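Local coordinates for YjbQ family protein (Sulfolobus solfataricus, PDB 1VPH) that is of unknown function but belongs to the YjbQ (UPF0047) family and, as a trimer in the crystal, holds a potassium ion near a bound phosphate, at residues R26-V31 with N97-L102; L130-L133 with E139-I142; C51-A56 with A60-N65; K80-P85 with A104-A109; D32-V37 with L120-W125. All blocks are in the same frame, centred on the assembly; numbering follows the deposited sequence.

Interaction 1: residues R26-V31 with N97-L102; sequences RQFELV and NAHAHL. With K (potassium ion), chain K.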
# COMPACT_ATOMS: atom_id res chain seq x y z
N ARG C 26 -17.01 6.36 -17.04
CA ARG C 26 -18.02 6.24 -16.00
C ARG C 26 -17.53 6.80 -14.67
O ARG C 26 -16.33 6.93 -14.48
CB ARG C 26 -18.40 4.77 -15.76
CG ARG C 26 -19.52 4.27 -16.65
CD ARG C 26 -19.07 4.12 -18.07
N GLN C 27 -18.47 7.06 -13.75
CA GLN C 27 -18.12 7.57 -12.41
C GLN C 27 -17.20 6.61 -11.68
O GLN C 27 -16.17 7.04 -11.17
CB GLN C 27 -19.35 7.86 -11.51
CG GLN C 27 -18.95 8.35 -10.10
CD GLN C 27 -20.13 8.76 -9.18
OE1 GLN C 27 -21.05 7.97 -8.91
NE2 GLN C 27 -20.07 9.98 -8.68
N PHE C 28 -17.59 5.33 -11.62
CA PHE C 28 -16.78 4.24 -11.08
C PHE C 28 -16.33 3.29 -12.22
O PHE C 28 -17.15 2.80 -13.00
CB PHE C 28 -17.57 3.39 -10.09
CG PHE C 28 -17.85 4.07 -8.78
CD1 PHE C 28 -18.96 4.89 -8.64
CD2 PHE C 28 -17.03 3.91 -7.70
CE1 PHE C 28 -19.23 5.52 -7.44
CE2 PHE C 28 -17.30 4.54 -6.49
CZ PHE C 28 -18.40 5.33 -6.37
N GLU C 29 -15.04 3.04 -12.31
CA GLU C 29 -14.53 2.24 -13.40
C GLU C 29 -13.19 1.62 -13.00
O GLU C 29 -12.42 2.22 -12.25
CB GLU C 29 -14.36 3.15 -14.59
CG GLU C 29 -14.12 2.48 -15.91
CD GLU C 29 -14.03 3.52 -17.04
OE1 GLU C 29 -15.08 4.07 -17.40
OE2 GLU C 29 -12.92 3.81 -17.56
N LEU C 30 -12.97 0.38 -13.44
CA LEU C 30 -11.65 -0.24 -13.33
C LEU C 30 -11.10 -0.34 -14.73
O LEU C 30 -11.81 -0.81 -15.63
CB LEU C 30 -11.78 -1.66 -12.77
CG LEU C 30 -12.01 -1.87 -11.29
CD1 LEU C 30 -12.17 -3.37 -11.04
CD2 LEU C 30 -10.87 -1.31 -10.48
N VAL C 31 -9.86 0.09 -14.93
CA VAL C 31 -9.23 -0.00 -16.26
C VAL C 31 -7.96 -0.81 -16.15
O VAL C 31 -7.06 -0.45 -15.38
CB VAL C 31 -8.95 1.40 -16.82
CG1 VAL C 31 -8.29 1.28 -18.17
CG2 VAL C 31 -10.33 2.15 -16.95
N ASN C 97 -17.61 14.80 -4.32
CA ASN C 97 -16.83 13.60 -4.58
C ASN C 97 -16.09 13.11 -3.33
O ASN C 97 -15.08 12.45 -3.45
CB ASN C 97 -15.88 13.84 -5.75
CG ASN C 97 -14.79 14.84 -5.43
OD1 ASN C 97 -14.81 15.52 -4.38
ND2 ASN C 97 -13.86 14.97 -6.35
N ALA C 98 -16.60 13.44 -2.14
CA ALA C 98 -16.01 12.98 -0.88
C ALA C 98 -15.79 11.49 -0.92
O ALA C 98 -14.72 11.05 -0.54
CB ALA C 98 -16.85 13.34 0.29
N HIS C 99 -16.78 10.74 -1.40
CA HIS C 99 -16.67 9.29 -1.46
C HIS C 99 -15.42 8.86 -2.22
O HIS C 99 -14.76 7.87 -1.84
CB HIS C 99 -17.91 8.71 -2.14
CG HIS C 99 -17.91 8.91 -3.63
ND1 HIS C 99 -18.34 10.07 -4.22
CD2 HIS C 99 -17.43 8.14 -4.64
CE1 HIS C 99 -18.20 9.98 -5.53
NE2 HIS C 99 -17.64 8.82 -5.81
N ALA C 100 -15.11 9.57 -3.31
CA ALA C 100 -13.98 9.22 -4.17
C ALA C 100 -12.66 9.42 -3.45
O ALA C 100 -11.76 8.59 -3.53
CB ALA C 100 -14.03 10.08 -5.46
N HIS C 101 -12.56 10.52 -2.72
CA HIS C 101 -11.38 10.77 -1.89
C HIS C 101 -11.20 9.70 -0.79
O HIS C 101 -10.10 9.25 -0.52
CB HIS C 101 -11.51 12.11 -1.18
CG HIS C 101 -11.44 13.30 -2.09
ND1 HIS C 101 -10.25 13.75 -2.61
CD2 HIS C 101 -12.40 14.15 -2.54
CE1 HIS C 101 -10.47 14.83 -3.33
NE2 HIS C 101 -11.77 15.08 -3.33
N LEU C 102 -12.31 9.28 -0.17
CA LEU C 102 -12.26 8.23 0.85
C LEU C 102 -11.77 6.91 0.29
O LEU C 102 -10.91 6.30 0.86
CB LEU C 102 -13.64 8.08 1.49
CG LEU C 102 -14.17 9.27 2.30
CD1 LEU C 102 -15.58 8.97 2.85
CD2 LEU C 102 -13.28 9.63 3.42
K K K . -12.96 16.80 -4.07
O HOH W 1 -11.66 18.31 -3.61

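Interaction 2: residues L130-L133 with E139-I142; sequences LVEL and ERHI. With PO4 (phosphate ion), chain L.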
# COMPACT_ATOMS: atom_id res chain seq x y z
N LEU C 130 -6.16 0.72 -12.84
CA LEU C 130 -6.53 2.06 -12.43
C LEU C 130 -7.94 2.02 -11.90
O LEU C 130 -8.87 1.47 -12.57
CB LEU C 130 -6.48 3.01 -13.64
CG LEU C 130 -7.09 4.36 -13.22
CD1 LEU C 130 -6.10 5.04 -12.29
CD2 LEU C 130 -7.40 5.23 -14.42
N VAL C 131 -8.13 2.54 -10.69
CA VAL C 131 -9.47 2.59 -10.10
C VAL C 131 -9.94 4.03 -10.22
O VAL C 131 -9.32 4.94 -9.66
CB VAL C 131 -9.50 2.15 -8.58
CG1 VAL C 131 -10.98 2.04 -8.10
CG2 VAL C 131 -8.76 0.88 -8.31
N GLU C 132 -11.00 4.25 -11.01
CA GLU C 132 -11.61 5.55 -11.13
C GLU C 132 -12.80 5.60 -10.21
O GLU C 132 -13.62 4.66 -10.23
CB GLU C 132 -12.14 5.79 -12.56
CG GLU C 132 -13.03 7.01 -12.68
CD GLU C 132 -12.22 8.28 -12.46
OE1 GLU C 132 -11.64 8.74 -13.45
OE2 GLU C 132 -12.13 8.78 -11.31
N LEU C 133 -12.86 6.64 -9.39
CA LEU C 133 -13.99 6.82 -8.45
C LEU C 133 -14.75 8.10 -8.64
O LEU C 133 -15.79 8.29 -7.98
CB LEU C 133 -13.54 6.74 -6.97
CG LEU C 133 -12.88 5.44 -6.47
CD1 LEU C 133 -12.72 5.42 -4.95
CD2 LEU C 133 -13.67 4.20 -6.94
N GLU C 139 -8.31 12.86 -18.54
CA GLU C 139 -6.90 12.48 -18.42
C GLU C 139 -6.56 12.06 -17.00
O GLU C 139 -6.32 12.87 -16.10
CB GLU C 139 -5.96 13.60 -18.93
CG GLU C 139 -4.45 13.27 -18.82
CD GLU C 139 -3.50 14.38 -19.30
OE1 GLU C 139 -3.94 15.46 -19.77
OE2 GLU C 139 -2.28 14.12 -19.22
N ARG C 140 -6.56 10.75 -16.81
CA ARG C 140 -5.91 10.17 -15.62
C ARG C 140 -4.51 9.78 -16.01
O ARG C 140 -4.32 9.12 -17.04
CB ARG C 140 -6.66 8.94 -15.15
CG ARG C 140 -8.04 9.20 -14.61
CD ARG C 140 -8.00 10.24 -13.51
NE ARG C 140 -9.15 10.12 -12.60
CZ ARG C 140 -9.30 10.86 -11.51
NH1 ARG C 140 -8.39 11.75 -11.20
NH2 ARG C 140 -10.39 10.67 -10.72
N HIS C 141 -3.54 10.26 -15.23
CA HIS C 141 -2.14 10.06 -15.50
C HIS C 141 -1.60 9.05 -14.48
O HIS C 141 -1.64 9.26 -13.27
CB HIS C 141 -1.39 11.34 -15.39
CG HIS C 141 0.08 11.20 -15.61
ND1 HIS C 141 0.99 12.13 -15.17
CD2 HIS C 141 0.81 10.21 -16.19
CE1 HIS C 141 2.21 11.73 -15.46
NE2 HIS C 141 2.13 10.57 -16.08
N ILE C 142 -1.07 7.94 -15.00
CA ILE C 142 -0.38 6.95 -14.20
C ILE C 142 1.13 7.02 -14.51
O ILE C 142 1.53 6.94 -15.68
CB ILE C 142 -0.85 5.53 -14.55
CG1 ILE C 142 -2.38 5.36 -14.35
CG2 ILE C 142 -0.14 4.48 -13.69
CD1 ILE C 142 -3.09 4.73 -15.51
P PO4 L . -7.74 14.46 -8.61
O1 PO4 L . -8.92 15.26 -8.98
O2 PO4 L . -7.09 14.97 -7.32
O3 PO4 L . -6.64 14.62 -9.64
O4 PO4 L . -8.02 12.98 -8.65

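Interaction 3: residues C51-A56 with A60-N65; sequences CLIFVA and AAIVAN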
# COMPACT_ATOMS: atom_id res chain seq x y z
N CYS C 51 9.03 -2.06 -9.67
CA CYS C 51 8.21 -1.27 -10.56
C CYS C 51 7.15 -0.61 -9.66
O CYS C 51 6.34 -1.32 -9.02
CB CYS C 51 7.60 -2.13 -11.62
SG CYS C 51 6.36 -1.29 -12.62
N LEU C 52 7.20 0.72 -9.61
CA LEU C 52 6.23 1.56 -8.96
C LEU C 52 5.19 2.03 -9.98
O LEU C 52 5.52 2.62 -10.99
CB LEU C 52 6.92 2.81 -8.37
CG LEU C 52 6.05 3.88 -7.70
CD1 LEU C 52 5.29 3.33 -6.46
CD2 LEU C 52 6.83 5.14 -7.29
N ILE C 53 3.91 1.79 -9.68
CA ILE C 53 2.81 2.25 -10.49
C ILE C 53 1.98 3.19 -9.62
O ILE C 53 1.43 2.75 -8.59
CB ILE C 53 1.92 1.05 -10.91
CG1 ILE C 53 2.74 -0.01 -11.63
CG2 ILE C 53 0.74 1.52 -11.76
CD1 ILE C 53 2.98 -1.25 -10.82
N PHE C 54 1.92 4.45 -10.00
CA PHE C 54 1.52 5.57 -9.11
C PHE C 54 0.59 6.54 -9.84
O PHE C 54 0.86 6.90 -10.99
CB PHE C 54 2.77 6.28 -8.59
CG PHE C 54 2.50 7.51 -7.76
CD1 PHE C 54 2.32 7.44 -6.37
CD2 PHE C 54 2.41 8.76 -8.35
CE1 PHE C 54 2.06 8.60 -5.65
CE2 PHE C 54 2.13 9.92 -7.60
CZ PHE C 54 1.98 9.82 -6.25
N VAL C 55 -0.50 6.92 -9.18
CA VAL C 55 -1.38 8.00 -9.70
C VAL C 55 -1.25 9.22 -8.80
O VAL C 55 -1.38 9.18 -7.57
CB VAL C 55 -2.84 7.61 -9.83
CG1 VAL C 55 -2.98 6.48 -10.77
CG2 VAL C 55 -3.41 7.22 -8.55
N ALA C 56 -1.02 10.33 -9.45
CA ALA C 56 -0.94 11.62 -8.77
C ALA C 56 -2.32 12.28 -8.68
O ALA C 56 -2.51 13.40 -9.17
CB ALA C 56 0.01 12.54 -9.51
N ALA C 60 -8.61 8.80 -7.59
CA ALA C 60 -8.32 7.55 -8.23
C ALA C 60 -7.28 6.77 -7.43
O ALA C 60 -6.61 7.30 -6.51
CB ALA C 60 -7.85 7.78 -9.67
N ALA C 61 -7.17 5.48 -7.75
CA ALA C 61 -6.24 4.61 -7.04
C ALA C 61 -5.65 3.58 -7.99
O ALA C 61 -6.07 3.46 -9.14
CB ALA C 61 -6.93 3.91 -5.84
N ILE C 62 -4.69 2.81 -7.47
CA ILE C 62 -4.08 1.68 -8.22
C ILE C 62 -4.25 0.45 -7.39
O ILE C 62 -3.93 0.50 -6.20
CB ILE C 62 -2.58 1.91 -8.47
CG1 ILE C 62 -2.35 3.13 -9.43
CG2 ILE C 62 -1.93 0.66 -9.07
CD1 ILE C 62 -2.92 2.92 -10.91
N VAL C 63 -4.83 -0.62 -7.97
CA VAL C 63 -4.95 -1.90 -7.27
C VAL C 63 -4.48 -3.04 -8.14
O VAL C 63 -4.26 -2.87 -9.32
CB VAL C 63 -6.40 -2.20 -6.74
CG1 VAL C 63 -6.82 -1.14 -5.77
CG2 VAL C 63 -7.40 -2.37 -7.88
N ALA C 64 -4.39 -4.23 -7.58
CA ALA C 64 -4.08 -5.39 -8.39
C ALA C 64 -4.96 -6.58 -8.01
O ALA C 64 -5.17 -6.90 -6.81
CB ALA C 64 -2.61 -5.72 -8.27
N ASN C 65 -5.64 -7.13 -9.00
CA ASN C 65 -6.45 -8.32 -8.76
C ASN C 65 -6.81 -8.99 -10.07
O ASN C 65 -6.19 -8.69 -11.08
CB ASN C 65 -7.65 -8.02 -7.89
CG ASN C 65 -7.86 -9.10 -6.92
OD1 ASN C 65 -8.62 -10.04 -7.20
ND2 ASN C 65 -7.08 -9.08 -5.79

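Interaction 4: residues K80-P85 with A104-A109; sequences KEFTEP and ATFLGA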
# COMPACT_ATOMS: atom_id res chain seq x y z
N LYS C 80 -18.14 1.34 -3.72
CA LYS C 80 -19.29 2.24 -3.61
C LYS C 80 -19.99 2.16 -2.26
O LYS C 80 -20.33 3.18 -1.67
CB LYS C 80 -20.31 1.93 -4.73
CG LYS C 80 -21.21 3.09 -5.09
CD LYS C 80 -22.08 2.75 -6.32
N GLU C 81 -20.25 0.94 -1.80
CA GLU C 81 -20.92 0.72 -0.52
C GLU C 81 -20.12 1.27 0.65
O GLU C 81 -20.69 1.86 1.59
CB GLU C 81 -21.22 -0.75 -0.36
CG GLU C 81 -22.31 -1.18 -1.33
CD GLU C 81 -22.62 -2.68 -1.30
OE1 GLU C 81 -21.91 -3.40 -0.55
OE2 GLU C 81 -23.59 -3.10 -1.99
N PHE C 82 -18.80 1.06 0.60
CA PHE C 82 -17.88 1.52 1.60
C PHE C 82 -17.71 3.04 1.67
O PHE C 82 -17.60 3.59 2.75
CB PHE C 82 -16.54 0.91 1.28
CG PHE C 82 -15.42 1.35 2.15
CD1 PHE C 82 -15.33 0.91 3.47
CD2 PHE C 82 -14.41 2.14 1.63
CE1 PHE C 82 -14.26 1.28 4.25
CE2 PHE C 82 -13.37 2.53 2.42
CZ PHE C 82 -13.29 2.09 3.74
N THR C 83 -17.71 3.70 0.51
CA THR C 83 -17.43 5.14 0.43
C THR C 83 -18.68 6.01 0.52
O THR C 83 -18.57 7.21 0.80
CB THR C 83 -16.70 5.51 -0.87
OG1 THR C 83 -17.54 5.21 -1.99
CG2 THR C 83 -15.36 4.81 -1.00
N GLU C 84 -19.85 5.43 0.22
CA GLU C 84 -21.15 6.10 0.34
C GLU C 84 -21.32 7.37 -0.51
O GLU C 84 -21.39 8.50 0.03
CB GLU C 84 -21.42 6.42 1.79
CG GLU C 84 -21.37 5.21 2.64
CD GLU C 84 -21.88 5.46 4.02
OE1 GLU C 84 -23.14 5.51 4.18
OE2 GLU C 84 -21.05 5.63 4.94
N PRO C 85 -21.38 7.22 -1.85
CA PRO C 85 -21.51 8.41 -2.65
C PRO C 85 -22.70 9.30 -2.29
O PRO C 85 -22.58 10.50 -2.47
CB PRO C 85 -21.61 7.87 -4.07
CG PRO C 85 -20.87 6.59 -3.97
CD PRO C 85 -21.24 6.03 -2.69
N ALA C 104 -9.97 6.37 -2.43
CA ALA C 104 -8.58 6.49 -2.86
C ALA C 104 -7.65 6.49 -1.64
O ALA C 104 -6.59 5.88 -1.65
CB ALA C 104 -8.38 7.74 -3.64
N THR C 105 -8.08 7.15 -0.58
CA THR C 105 -7.30 7.22 0.67
C THR C 105 -7.05 5.79 1.20
O THR C 105 -5.95 5.48 1.62
CB THR C 105 -8.01 8.08 1.75
OG1 THR C 105 -8.07 9.46 1.35
CG2 THR C 105 -7.31 7.98 3.07
N PHE C 106 -8.09 4.98 1.25
CA PHE C 106 -7.97 3.58 1.70
C PHE C 106 -7.22 2.71 0.74
O PHE C 106 -6.42 1.90 1.17
CB PHE C 106 -9.33 2.97 1.97
CG PHE C 106 -9.84 3.24 3.36
CD1 PHE C 106 -10.33 4.49 3.70
CD2 PHE C 106 -9.76 2.24 4.34
CE1 PHE C 106 -10.77 4.74 5.01
CE2 PHE C 106 -10.22 2.48 5.61
CZ PHE C 106 -10.73 3.75 5.94
N LEU C 107 -7.47 2.86 -0.57
CA LEU C 107 -6.93 1.91 -1.55
C LEU C 107 -5.47 2.17 -1.77
O LEU C 107 -4.71 1.24 -2.04
CB LEU C 107 -7.68 2.03 -2.84
CG LEU C 107 -9.11 1.45 -2.75
CD1 LEU C 107 -9.97 1.79 -3.95
CD2 LEU C 107 -9.03 -0.06 -2.51
N GLY C 108 -5.12 3.43 -1.78
CA GLY C 108 -3.76 3.87 -2.04
C GLY C 108 -3.54 4.32 -3.51
O GLY C 108 -4.09 3.75 -4.45
N ALA C 109 -2.65 5.28 -3.67
CA ALA C 109 -2.27 5.79 -5.00
C ALA C 109 -1.30 4.92 -5.76
O ALA C 109 -1.05 5.19 -6.96
CB ALA C 109 -1.62 7.12 -4.82

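Interaction 5: residues D32-V37 with L120-W125; sequences DITDQV and LVRGTW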
# COMPACT_ATOMS: atom_id res chain seq x y z
N ASP C 32 -7.91 -1.94 -16.87
CA ASP C 32 -6.74 -2.85 -16.83
C ASP C 32 -5.56 -2.22 -17.58
O ASP C 32 -5.69 -1.88 -18.76
CB ASP C 32 -7.09 -4.22 -17.47
CG ASP C 32 -6.14 -5.30 -17.06
OD1 ASP C 32 -4.89 -5.04 -17.05
OD2 ASP C 32 -6.63 -6.43 -16.71
N ILE C 33 -4.44 -2.05 -16.90
CA ILE C 33 -3.24 -1.44 -17.47
C ILE C 33 -2.06 -2.37 -17.44
O ILE C 33 -0.93 -1.97 -17.71
CB ILE C 33 -2.91 -0.10 -16.79
CG1 ILE C 33 -2.59 -0.30 -15.30
CG2 ILE C 33 -4.04 0.84 -17.01
CD1 ILE C 33 -1.96 0.93 -14.64
N THR C 34 -2.33 -3.64 -17.13
CA THR C 34 -1.26 -4.62 -16.94
C THR C 34 -0.29 -4.72 -18.13
O THR C 34 0.93 -4.65 -17.94
CB THR C 34 -1.81 -6.08 -16.64
OG1 THR C 34 -2.85 -6.05 -15.66
CG2 THR C 34 -0.66 -6.95 -16.18
N ASP C 35 -0.83 -4.83 -19.34
CA ASP C 35 0.02 -5.02 -20.54
C ASP C 35 0.87 -3.79 -20.81
O ASP C 35 2.02 -3.97 -21.19
CB ASP C 35 -0.78 -5.49 -21.77
CG ASP C 35 -1.30 -6.95 -21.63
OD1 ASP C 35 -0.88 -7.71 -20.70
OD2 ASP C 35 -2.10 -7.37 -22.50
N GLN C 36 0.35 -2.58 -20.54
CA GLN C 36 1.09 -1.33 -20.70
C GLN C 36 2.19 -1.24 -19.70
O GLN C 36 3.29 -0.84 -20.04
CB GLN C 36 0.10 -0.20 -20.54
CG GLN C 36 0.37 1.02 -21.29
CD GLN C 36 0.32 0.85 -22.82
OE1 GLN C 36 1.28 0.35 -23.40
NE2 GLN C 36 -0.75 1.36 -23.47
N VAL C 37 1.92 -1.62 -18.44
CA VAL C 37 2.98 -1.63 -17.42
C VAL C 37 4.09 -2.61 -17.83
O VAL C 37 5.30 -2.30 -17.77
CB VAL C 37 2.43 -2.00 -16.04
CG1 VAL C 37 3.59 -2.15 -15.01
CG2 VAL C 37 1.41 -0.96 -15.59
N LEU C 120 8.10 -8.51 -14.87
CA LEU C 120 7.26 -8.11 -13.75
C LEU C 120 6.93 -9.41 -13.03
O LEU C 120 6.51 -10.39 -13.67
CB LEU C 120 5.96 -7.45 -14.24
CG LEU C 120 5.13 -6.44 -13.50
CD1 LEU C 120 5.94 -5.27 -12.95
CD2 LEU C 120 3.95 -5.96 -14.44
N VAL C 121 7.14 -9.44 -11.72
CA VAL C 121 6.74 -10.59 -10.93
C VAL C 121 5.30 -10.37 -10.53
O VAL C 121 5.00 -9.37 -9.89
CB VAL C 121 7.64 -10.74 -9.68
CG1 VAL C 121 7.14 -11.83 -8.75
CG2 VAL C 121 9.10 -11.04 -10.13
N ARG C 122 4.43 -11.28 -10.93
CA ARG C 122 3.04 -11.22 -10.55
C ARG C 122 2.35 -12.53 -10.78
O ARG C 122 2.78 -13.36 -11.60
CB ARG C 122 2.35 -10.14 -11.33
CG ARG C 122 2.24 -10.42 -12.78
CD ARG C 122 1.68 -9.22 -13.46
NE ARG C 122 1.56 -9.52 -14.85
CZ ARG C 122 0.54 -10.18 -15.39
NH1 ARG C 122 -0.50 -10.59 -14.68
NH2 ARG C 122 0.59 -10.43 -16.69
N GLY C 123 1.25 -12.72 -10.09
CA GLY C 123 0.53 -13.97 -10.24
C GLY C 123 -0.17 -14.06 -11.58
O GLY C 123 -0.39 -13.04 -12.26
N THR C 124 -0.54 -15.29 -11.92
CA THR C 124 -1.34 -15.53 -13.10
C THR C 124 -2.61 -14.66 -13.08
O THR C 124 -3.01 -14.17 -14.14
CB THR C 124 -1.67 -17.04 -13.25
OG1 THR C 124 -0.45 -17.80 -13.23
CG2 THR C 124 -2.46 -17.31 -14.54
N TRP C 125 -3.23 -14.47 -11.91
CA TRP C 125 -4.52 -13.76 -11.84
C TRP C 125 -4.40 -12.42 -11.10
O TRP C 125 -5.36 -11.93 -10.53
CB TRP C 125 -5.58 -14.70 -11.28
CG TRP C 125 -5.71 -15.89 -12.21
CD1 TRP C 125 -6.29 -15.90 -13.47
CD2 TRP C 125 -5.19 -17.18 -12.00
NE1 TRP C 125 -6.18 -17.14 -14.02
CE2 TRP C 125 -5.51 -17.95 -13.13
CE3 TRP C 125 -4.49 -17.78 -10.95
CZ2 TRP C 125 -5.16 -19.29 -13.24
CZ3 TRP C 125 -4.15 -19.09 -11.05
CH2 TRP C 125 -4.48 -19.85 -12.19

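Interaction 1: residues R26-V31 with N97-L102
His-99 projects from the first turn of helix 98-107 against Gln-27 and Phe-28, in the loop that leads into strand 29-32 of the YjbQ-like fold, and the same helix start carries part of a potassium site. The contact proper is aromatic and oblique. Ring centroids of Phe-28 and His-99 lie 5.3 Å apart with planes inclined at 38°; the nearest atoms are Phe-28 CZ and His-99 CD2, at 3.4 Å. Gln-27, its side chain extended with CG anti to the backbone N (chi1 178°), brings its amide NE2 to 3.7 Å from His-99 CE1, a van der Waals approach. Polar bonding of the imidazole goes elsewhere: NE2 of His-99 is hydrogen-bonded to the carbonyl O of Leu-133. With an alanine here, the Leu-133 carbonyl would probably lose its imidazole partner and Phe-28 the ring it packs on.

Metal binding occupies the other side of the helix start. Asn-97 and His-101 bind the potassium ion together with His-91, Asp-95 and a water molecule. With NE2 on the metal and ND1 bonded to Asn-65 OD1 of the second subunit, the imidazole of His-101 is held at both nitrogens, which probably fixes its rotation. The bonds are short for potassium, so little should be read into their exact lengths: Asn-97 OD1 lies 2.3 Å from the potassium ion as modelled, and His-101 NE2 2.2 Å from it.

Interaction 2: residues L130-L133 with E139-I142
A buried salt bridge beside a bound phosphate ion joins strand 127-132 to strand 137-148, with Glu-132 on one and Arg-140 on the other. Arg-140 grips the carboxylate side-on, one nitrogen to each oxygen. NH2 reaches the syn lone pair of Glu-132 OE2 at 2.6 Å in an almost straight bond (177°), and NE meets Glu-132 OE1 at 3.0 Å, somewhat out of the carboxylate plane. The two flat groups are nearly coplanar, 27° apart. Both chains bend at chi2, which turns their ends toward each other although the side chains cross at about a right angle.

The two strands belong to different antiparallel sheets, and their axes come no closer than 9.6 Å, so side chains bridge the space between the sheets. Leu-130 and Ile-142 continue the contact as apolar packing: Leu-130 CD2 lies 3.9 Å from Arg-140 CB, covering the aliphatic base of the arginine, and Leu-130 CB meets Ile-142 CD1 at 4.2 Å.

Further polar partners hold both charged groups in place. Thr-24 OG1 bonds to Glu-132 OE1, the backbone N of Asp-134 to OE2, and Thr-59 OG1 to Arg-140 NH2. The third nitrogen, Arg-140 NH1, donates to phosphate O4 at 2.9 Å; His-57, Ser-58, Thr-59 and Arg-137 also bond to this ion, which probably came from the crystallisation liquor.

Interaction 3: residues C51-A56 with A60-N65
This is a buried contact made mainly by aliphatic side chains near the centre of the chain, where two strands of different sheets pack together. Strands 49-55 and 60-65 are joined by a short connection and run roughly antiparallel, at 153°, yet their axes stay 6.6 Å apart at the closest and their backbones do not pair. Ile-62 carries most of the meeting. Its CD1 methyl comes to 3.6 Å from Val-55 CG1, and its other branch, CG2, lies 3.9 Å from Ile-53 CG2, so that one side chain is shared by two residues of the facing strand. Ile-62 CG1 stands anti to the carbonyl carbon (chi1 -66°), which places CG1 beside Val-55 and CG2 at Ile-53; the bend at chi2 (-65°) sets CD1 against Val-55 CG1. Toward the start of strand 60-65, Val-55 CG2 rests 3.8 Å from Ala-60 O, against the backbone. An alanine in place of Ile-62 would probably open a gap between Ile-53 and Val-55, taking away the methyls that both of them pack on.

Leu-130, on the strand beside 60-65, packs on Ile-62 and Val-55, and Ile-142, on the strand beside 49-55, packs on Ile-53 and Val-55. The arrangement is that of two antiparallel sheets packed face to face through a shared hydrophobic core, consistent with a sandwich-like layering in this YjbQ-like fold.

Interaction 4: residues K80-P85 with A104-A109
Phe-82 and Phe-106 meet edge-to-face, in a T-shaped pair that accounts for the whole direct contact between 80-85 and 104-109. The rings stand at 82° to each other with centroids 4.8 Å apart. Phe-82 supplies the edge: its CZ lies over the centre of the Phe-106 ring, 3.4 Å above the plane, and is 3.6 Å from Phe-106 CD2. The neighbouring edge atom, Phe-82 CE2, leans toward the root of the same ring, 3.7 Å from Phe-106 CG. Such a geometry sets the weakly positive hydrogens of one ring against the pi cloud of the other. Phe-82 holds its CG anti to the backbone N (chi1 176°), and this carries the ring outward from helix 69-83 to Phe-106.

The next shell is intermolecular. Lys-78 of the second subunit makes a cation-pi contact with the Phe-82 ring and donates to its carbonyl O, while Phe-82 of the third subunit meets this Phe-82 edge-to-face. Leu-107 of the second subunit packs on Phe-106. The aromatic pair thus belongs to the trimer interface.

Both residues sit in the last turns of their helices, 69-83 and 98-107. Each helix is followed by a residue with positive phi, Glu-84 and Gly-108. Beyond Gly-108 the chain enters strand 110-116, and Gly-108 and Ala-109 make backbone hydrogen bonds to Ile-62 of strand 60-65 and Val-55 of strand 49-55.

Interaction 5: residues D32-V37 with L120-W125
Thr-34 and Val-37, in the first turn of helix 34-44, pack against Arg-122 and Leu-120, which belong to the link between strands 119-120 and 127-132; an Asx turn at Asp-32 introduces the helix. The contact across the segments is by van der Waals packing, without polar bonds. Thr-34 CG2 sits over the centre of the Arg-122 guanidinium face, 3.5 Å from CZ, a methyl resting on a flat cationic group. With CG2 of Thr-34 anti to the backbone N (chi1 to OG1 -46°), the methyl faces the arginine and OG1 lies toward Asp-32. Deeper in, Val-37 CG1 and Leu-120 CD2 meet at 3.9 Å, their side chains crossing at about a right angle; Cys-51 packs on both, extending this patch into the five-stranded sheet.

Polar bonding lies around the edges. Arg-122 NH1 donates to the carbonyl O of Gln-126, which probably helps fix how the group is turned, with its face to the Thr-34 methyl. Asp-35 OD1 comes no nearer than 5.1 Å to Arg-122 NH2, so its opposite charge could act only through a weak long-range attraction. Asp-32 OD2 is held by His-67 and Asn-127, and Thr-34 OG1 is bonded to the backbone N of Ile-128, tying the helix start to strand 127-132. Within the turn itself, Asp-32 OD1 accepts two bonds, from Thr-34 OG1 at 2.7 Å and from Thr-34 N at 2.9 Å.

Overall arrangement
The contacts differ in chemistry more with place in the fold than with burial. Interaction 3 is core and mainly aliphatic, and interaction 2 shares its space between the two sheets: strands 127-132 and 60-65 are neighbours, as are 137-148 and 49-55. Interaction 2 nevertheless buries a charge pair, at the end where the phosphate lies. Interactions 1 and 4 both use helix 98-107 and depend on aromatic rings, but interaction 1 is partly exposed and adjoins the metal, whereas interaction 4 is buried with help from other subunits. Interaction 5 lies on the opposite side of the chain's centre from both, joining apolar contact to a guanidinium face, and meets interaction 3 through Cys-51 and Ile-53.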